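Cellulase IBT99 (Metagenomes, PDB 6WBT) probably hydrolyses 6-phospho-alpha-glucosides as a family 4 glycosidase, binding NAD, manganese and glucose 6-phosphate. Local coordinates at residues H403-A408 against V423-L428. Numbering follows the deposited sequence.
Sequences HSYEKA and VAKKLL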
# COMPACT_ATOMS: atom_id res chain seq x y z
N HIS A 403 7.67 3.41 27.99
CA HIS A 403 7.32 3.60 29.40
C HIS A 403 6.20 4.63 29.56
O HIS A 403 6.20 5.42 30.50
CB HIS A 403 8.54 3.99 30.23
CG HIS A 403 9.64 2.97 30.22
ND1 HIS A 403 9.79 2.03 31.22
CD2 HIS A 403 10.64 2.74 29.34
CE1 HIS A 403 10.83 1.27 30.95
NE2 HIS A 403 11.36 1.68 29.81
N SER A 404 5.25 4.61 28.63
CA SER A 404 4.19 5.61 28.58
C SER A 404 2.92 5.04 29.21
O SER A 404 2.40 4.01 28.76
CB SER A 404 3.93 6.03 27.13
OG SER A 404 2.83 6.92 27.05
N TYR A 405 2.43 5.72 30.25
CA TYR A 405 1.16 5.33 30.86
C TYR A 405 -0.00 5.55 29.90
O TYR A 405 -0.97 4.79 29.92
CB TYR A 405 0.95 6.12 32.15
CG TYR A 405 -0.41 5.94 32.79
CD1 TYR A 405 -1.46 6.80 32.50
CD2 TYR A 405 -0.65 4.90 33.69
CE1 TYR A 405 -2.70 6.64 33.08
CE2 TYR A 405 -1.89 4.73 34.27
CZ TYR A 405 -2.91 5.60 33.97
OH TYR A 405 -4.15 5.44 34.55
N GLU A 406 0.07 6.59 29.06
CA GLU A 406 -1.03 6.89 28.16
C GLU A 406 -1.16 5.85 27.06
O GLU A 406 -2.28 5.55 26.63
CB GLU A 406 -0.84 8.28 27.55
CG GLU A 406 -2.09 8.87 26.94
CD GLU A 406 -1.90 10.31 26.49
OE1 GLU A 406 -2.22 10.61 25.32
OE2 GLU A 406 -1.42 11.13 27.30
N LYS A 407 -0.04 5.29 26.60
CA LYS A 407 -0.11 4.22 25.60
C LYS A 407 -0.79 2.98 26.17
O LYS A 407 -1.51 2.27 25.46
CB LYS A 407 1.29 3.88 25.10
CG LYS A 407 1.98 4.99 24.33
CD LYS A 407 1.71 4.90 22.84
CE LYS A 407 2.50 5.96 22.08
NZ LYS A 407 2.44 5.74 20.60
N ALA A 408 -0.57 2.70 27.46
CA ALA A 408 -1.24 1.58 28.10
C ALA A 408 -2.74 1.83 28.22
O ALA A 408 -3.54 0.91 28.00
CB ALA A 408 -0.63 1.30 29.47
N VAL A 423 -13.65 2.46 32.26
CA VAL A 423 -13.33 1.16 32.84
C VAL A 423 -11.89 0.77 32.52
O VAL A 423 -11.24 0.06 33.29
CB VAL A 423 -14.33 0.10 32.34
CG1 VAL A 423 -14.09 -1.24 33.02
CG2 VAL A 423 -15.76 0.57 32.57
N ALA A 424 -11.37 1.25 31.38
CA ALA A 424 -9.99 0.95 31.01
C ALA A 424 -8.99 1.57 31.99
O ALA A 424 -7.93 0.98 32.24
CB ALA A 424 -9.71 1.44 29.59
N LYS A 425 -9.31 2.74 32.55
CA LYS A 425 -8.40 3.37 33.49
C LYS A 425 -8.44 2.70 34.86
O LYS A 425 -7.39 2.47 35.47
CB LYS A 425 -8.73 4.86 33.63
CG LYS A 425 -7.66 5.67 34.35
CD LYS A 425 -8.20 7.02 34.81
CE LYS A 425 -7.08 7.92 35.31
NZ LYS A 425 -6.18 8.34 34.21
N LYS A 426 -9.64 2.37 35.35
CA LYS A 426 -9.75 1.69 36.63
C LYS A 426 -9.13 0.30 36.59
O LYS A 426 -8.58 -0.17 37.59
CB LYS A 426 -11.22 1.61 37.05
CG LYS A 426 -11.82 2.95 37.45
CD LYS A 426 -13.33 2.98 37.25
CE LYS A 426 -14.02 1.89 38.04
NZ LYS A 426 -15.49 1.92 37.83
N LEU A 427 -9.21 -0.37 35.44
CA LEU A 427 -8.55 -1.67 35.29
C LEU A 427 -7.04 -1.51 35.14
O LEU A 427 -6.27 -2.30 35.71
CB LEU A 427 -9.13 -2.42 34.10
CG LEU A 427 -10.23 -3.43 34.42
CD1 LEU A 427 -10.94 -3.88 33.16
CD2 LEU A 427 -9.65 -4.63 35.16
N LEU A 428 -6.60 -0.50 34.39
CA LEU A 428 -5.16 -0.29 34.20
C LEU A 428 -4.47 0.03 35.52
O LEU A 428 -3.46 -0.59 35.87
CB LEU A 428 -4.92 0.83 33.18
CG LEU A 428 -3.46 1.20 32.92
CD1 LEU A 428 -2.69 0.01 32.37
CD2 LEU A 428 -3.37 2.39 31.98
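Tyr405 and Ala408, one turn apart at the start of helix 405-414, face Leu428 of helix 421-434, the CA atoms of Ala408 and Leu428 lying 7.5 Å apart. Ser404 is the N-cap of the first helix: its OG accepts a weak hydrogen bond from Lys407 N, just after His403 has ended the preceding helix with a positive phi. No hydrogen bond links the two segments, which meet through side chains alone. In Tyr405, CG anti to the backbone N (chi1 173°) extends the side chain until its ring and OH reach helix 421-434. Leu428 runs past the ring in the opposite direction and lays CD2 over one face, a CH-pi contact 4.0 Å from the Tyr405 centroid and 29° off the ring normal. The closest ring atom, Tyr405 CE2, is 3.6 Å from Leu428 CD2. Ala408 CB touches both methyls, 3.8 Å from Leu428 CD1 and 3.9 Å from Leu428 CD2, so CD2 lies between the ring face and the alanine methyl. Lys425 crosses the end of the tyrosine at about a right angle; its CG lies 3.5 Å from Tyr405 OH, and a bend at chi4 (68°) brings NZ to the ring edge, near its plane. Tyr405 OH is hydrogen-bonded to Asp429 OD1, on the same helix as Leu428. A serine in place of Tyr405 would probably uncover one side of Leu428 CD2 and leave Asp429 without its phenolic partner. About 25 Å from the centre of the chain, measured between centres, this contact packs the last two helices of the chain together: Ala408 also rests on Ala399 of helix 380-402, Leu428 continues onto Phe412, and Met257 of the second subunit packs against Lys425.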